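Local atomic coordinates of rhizobiales Sp. Pch2 (Marine metagenome, PDB entry 6PB3), a protein that is a Trip13/Pch2-like AAA ATPase that probably remodels HORMA domain proteins and so regulates cGAS-like enzymes in bacteriophage immunity. Residues Ile104-Pro110 and Arg150-Leu156. Coordinates in Å, arbitrary orientation, origin at the centre of the assembly. Residue numbers count along the deposited sequence, not the author numbering.
Sequences IRITLLP and RGAVILL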
ATOM      1  N   ILE A 104      -2.469 -43.619  24.482  1.00 63.72           N
ATOM      2  CA  ILE A 104      -1.025 -43.474  24.618  1.00 75.98           C
ATOM      3  C   ILE A 104      -0.704 -42.307  25.541  1.00 66.63           C
ATOM      4  O   ILE A 104      -1.501 -41.386  25.730  1.00 63.92           O
ATOM      5  CB  ILE A 104      -0.312 -43.256  23.266  1.00 70.12           C
ATOM      6  CG1 ILE A 104      -0.958 -42.100  22.525  1.00 65.71           C
ATOM      7  CG2 ILE A 104      -0.333 -44.536  22.428  1.00 73.29           C
ATOM      8  CD1 ILE A 104      -0.331 -41.825  21.192  1.00 76.60           C
ATOM      9  N   ARG A 105       0.500 -42.353  26.101  1.00 65.60           N
ATOM     10  CA  ARG A 105       1.048 -41.253  26.878  1.00 54.11           C
ATOM     11  C   ARG A 105       1.834 -40.338  25.948  1.00 69.84           C
ATOM     12  O   ARG A 105       2.581 -40.815  25.092  1.00 60.67           O
ATOM     13  CB  ARG A 105       1.911 -41.811  28.010  1.00 59.52           C
ATOM     14  CG  ARG A 105       1.038 -42.607  29.021  1.00 70.02           C
ATOM     15  CD  ARG A 105       1.777 -43.736  29.730  1.00 75.28           C
ATOM     16  NE  ARG A 105       2.762 -43.244  30.686  1.00 82.79           N
ATOM     17  CZ  ARG A 105       2.518 -43.043  31.976  1.00109.51           C
ATOM     18  NH1 ARG A 105       1.312 -43.289  32.472  1.00121.41           N
ATOM     19  NH2 ARG A 105       3.480 -42.594  32.773  1.00111.63           N
ATOM     20  N   ILE A 106       1.635 -39.027  26.091  1.00 66.91           N
ATOM     21  CA  ILE A 106       2.118 -38.053  25.122  1.00 62.84           C
ATOM     22  C   ILE A 106       2.917 -36.973  25.838  1.00 68.72           C
ATOM     23  O   ILE A 106       2.452 -36.404  26.830  1.00 70.20           O
ATOM     24  CB  ILE A 106       0.961 -37.412  24.342  1.00 59.62           C
ATOM     25  CG1 ILE A 106       0.212 -38.463  23.536  1.00 65.43           C
ATOM     26  CG2 ILE A 106       1.482 -36.294  23.426  1.00 55.32           C
ATOM     27  CD1 ILE A 106      -0.819 -37.844  22.630  1.00 63.39           C
ATOM     28  N   THR A 107       4.106 -36.683  25.321  1.00 65.96           N
ATOM     29  CA  THR A 107       4.959 -35.621  25.830  1.00 55.60           C
ATOM     30  C   THR A 107       4.879 -34.437  24.875  1.00 57.98           C
ATOM     31  O   THR A 107       5.162 -34.580  23.679  1.00 59.37           O
ATOM     32  CB  THR A 107       6.403 -36.104  25.955  1.00 69.56           C
ATOM     33  OG1 THR A 107       6.471 -37.211  26.864  1.00 81.19           O
ATOM     34  CG2 THR A 107       7.286 -34.982  26.457  1.00 77.33           C
ATOM     35  N   LEU A 108       4.504 -33.277  25.395  1.00 64.91           N
ATOM     36  CA  LEU A 108       4.454 -32.056  24.598  1.00 68.16           C
ATOM     37  C   LEU A 108       5.700 -31.223  24.857  1.00 69.16           C
ATOM     38  O   LEU A 108       6.026 -30.925  26.012  1.00 63.32           O
ATOM     39  CB  LEU A 108       3.203 -31.245  24.919  1.00 71.75           C
ATOM     40  CG  LEU A 108       3.065 -29.901  24.215  1.00 74.85           C
ATOM     41  CD1 LEU A 108       2.432 -30.074  22.833  1.00 58.79           C
ATOM     42  CD2 LEU A 108       2.248 -28.959  25.080  1.00 81.99           C
ATOM     43  N   LEU A 109       6.396 -30.859  23.783  1.00 69.37           N
ATOM     44  CA  LEU A 109       7.570 -29.998  23.870  1.00 66.92           C
ATOM     45  C   LEU A 109       7.226 -28.650  23.261  1.00 72.42           C
ATOM     46  O   LEU A 109       7.188 -28.516  22.028  1.00 71.04           O
ATOM     47  CB  LEU A 109       8.771 -30.619  23.148  1.00 58.36           C
ATOM     48  CG  LEU A 109       9.155 -32.016  23.649  1.00 74.59           C
ATOM     49  CD1 LEU A 109      10.203 -32.621  22.746  1.00 67.91           C
ATOM     50  CD2 LEU A 109       9.640 -31.980  25.095  1.00 78.05           C
ATOM     51  N   PRO A 110       6.971 -27.622  24.068  1.00 79.89           N
ATOM     52  CA  PRO A 110       6.703 -26.291  23.507  1.00 74.03           C
ATOM     53  C   PRO A 110       8.011 -25.576  23.202  1.00 70.27           C
ATOM     54  O   PRO A 110       8.907 -25.492  24.047  1.00 71.20           O
ATOM     55  CB  PRO A 110       5.927 -25.582  24.620  1.00 81.82           C
ATOM     56  CG  PRO A 110       6.499 -26.189  25.873  1.00 99.70           C
ATOM     57  CD  PRO A 110       6.867 -27.634  25.540  1.00 83.14           C
ATOM     58  N   ARG A 150       4.229 -46.954  21.917  1.00102.87           N
ATOM     59  CA  ARG A 150       3.840 -46.834  23.321  1.00101.58           C
ATOM     60  C   ARG A 150       3.438 -45.406  23.669  1.00105.74           C
ATOM     61  O   ARG A 150       2.479 -45.187  24.419  1.00114.23           O
ATOM     62  CB  ARG A 150       4.990 -47.277  24.227  1.00103.75           C
ATOM     63  CG  ARG A 150       5.189 -48.782  24.324  1.00125.95           C
ATOM     64  CD  ARG A 150       6.357 -49.107  25.236  1.00122.65           C
ATOM     65  NE  ARG A 150       6.352 -50.503  25.660  1.00136.41           N
ATOM     66  CZ  ARG A 150       7.353 -51.104  26.299  1.00139.36           C
ATOM     67  NH1 ARG A 150       8.453 -50.426  26.591  1.00137.24           N
ATOM     68  NH2 ARG A 150       7.252 -52.383  26.645  1.00143.11           N
ATOM     69  N   GLY A 151       4.184 -44.423  23.169  1.00 83.45           N
ATOM     70  CA  GLY A 151       3.894 -43.036  23.446  1.00 63.86           C
ATOM     71  C   GLY A 151       4.167 -42.206  22.212  1.00 68.55           C
ATOM     72  O   GLY A 151       4.506 -42.732  21.151  1.00 64.44           O
ATOM     73  N   ALA A 152       4.020 -40.894  22.357  1.00 63.30           N
ATOM     74  CA  ALA A 152       4.307 -39.990  21.254  1.00 62.87           C
ATOM     75  C   ALA A 152       4.823 -38.671  21.792  1.00 66.90           C
ATOM     76  O   ALA A 152       4.709 -38.374  22.984  1.00 66.29           O
ATOM     77  CB  ALA A 152       3.080 -39.750  20.375  1.00 48.68           C
ATOM     78  N   VAL A 153       5.383 -37.881  20.875  1.00 58.25           N
ATOM     79  CA  VAL A 153       6.013 -36.601  21.171  1.00 55.50           C
ATOM     80  C   VAL A 153       5.429 -35.546  20.244  1.00 64.93           C
ATOM     81  O   VAL A 153       5.531 -35.674  19.020  1.00 56.42           O
ATOM     82  CB  VAL A 153       7.535 -36.654  20.981  1.00 65.64           C
ATOM     83  CG1 VAL A 153       8.135 -35.274  21.280  1.00 58.26           C
ATOM     84  CG2 VAL A 153       8.150 -37.732  21.854  1.00 79.34           C
ATOM     85  N   ILE A 154       4.871 -34.483  20.815  1.00 62.29           N
ATOM     86  CA  ILE A 154       4.363 -33.367  20.026  1.00 49.29           C
ATOM     87  C   ILE A 154       5.291 -32.184  20.231  1.00 53.51           C
ATOM     88  O   ILE A 154       5.552 -31.773  21.369  1.00 57.09           O
ATOM     89  CB  ILE A 154       2.927 -32.989  20.404  1.00 55.50           C
ATOM     90  CG1 ILE A 154       1.989 -34.172  20.164  1.00 58.52           C
ATOM     91  CG2 ILE A 154       2.494 -31.782  19.567  1.00 56.88           C
ATOM     92  CD1 ILE A 154       0.571 -33.926  20.663  1.00 62.99           C
ATOM     93  N   LEU A 155       5.796 -31.642  19.136  1.00 49.89           N
ATOM     94  CA  LEU A 155       6.557 -30.408  19.177  1.00 51.51           C
ATOM     95  C   LEU A 155       5.601 -29.270  18.821  1.00 55.02           C
ATOM     96  O   LEU A 155       4.911 -29.330  17.798  1.00 55.55           O
ATOM     97  CB  LEU A 155       7.742 -30.489  18.216  1.00 49.82           C
ATOM     98  CG  LEU A 155       8.687 -29.294  18.148  1.00 65.22           C
ATOM     99  CD1 LEU A 155       9.423 -29.086  19.468  1.00 63.42           C
ATOM    100  CD2 LEU A 155       9.678 -29.512  17.014  1.00 77.63           C
ATOM    101  N   LEU A 156       5.535 -28.254  19.670  1.00 51.10           N
ATOM    102  CA  LEU A 156       4.661 -27.107  19.444  1.00 58.57           C
ATOM    103  C   LEU A 156       5.495 -25.863  19.168  1.00 64.41           C
ATOM    104  O   LEU A 156       6.418 -25.551  19.932  1.00 62.55           O
ATOM    105  CB  LEU A 156       3.743 -26.888  20.655  1.00 56.79           C
ATOM    106  CG  LEU A 156       2.791 -25.688  20.663  1.00 70.36           C
ATOM    107  CD1 LEU A 156       2.095 -25.458  19.316  1.00 65.57           C
ATOM    108  CD2 LEU A 156       1.746 -25.862  21.786  1.00 72.33           C
TER
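Strands 105-110 and 151-156 run side by side in the same direction, their axes 4.7 Å apart at closest approach and 19° off parallel. Backbone bonding comes first. Ala-152 N donates to Arg-105 O (3.1 Å) and Thr-107 N to Ala-152 O (2.9 Å); Ile-154 N then donates to Thr-107 O (2.9 Å), Leu-109 N to Ile-154 O (2.7 Å), and Leu-156 N to Leu-109 O (2.9 Å). Ala-152, Thr-107, Ile-154 and Leu-109 each bond to the two residues flanking their own partner, the mark of a parallel pair. CA-H...O contacts fill in between, such as Val-153 CA to Thr-107 O at 3.3 Å. At Gly-151 the CA lies just 3.1 Å from Arg-105 O, and a CB there would clash with that oxygen.

Apolar side chains pack on both faces. On one, Ile-106 CG2 meets Ile-154 CD1 at 3.8 Å, Leu-108 CD1 meets Ile-154 CG2 at 3.7 Å, and Ile-104 CD1 approaches Ala-152 CB at 4.1 Å. On the other, Leu-109 packs its CD1 on Val-153 CG1 (3.7 Å) and its CB near Leu-155 CD1 (4.0 Å), beneath helix 124-141, where Leu-109 and Val-153 both touch Thr-135.

The strands are neighbours in the parallel part of the AAA P-loop NTPase sheet, with strand 15-17 antiparallel beside 105-110 and strand 197-203 parallel beside 151-156. Main-chain bonds set the register; aliphatic side chains fill one face and the Leu-109 part of the other, where Arg-105 and Thr-107 leave the start more polar, so this is mostly buried-core chemistry, with no salt bridge between the strands.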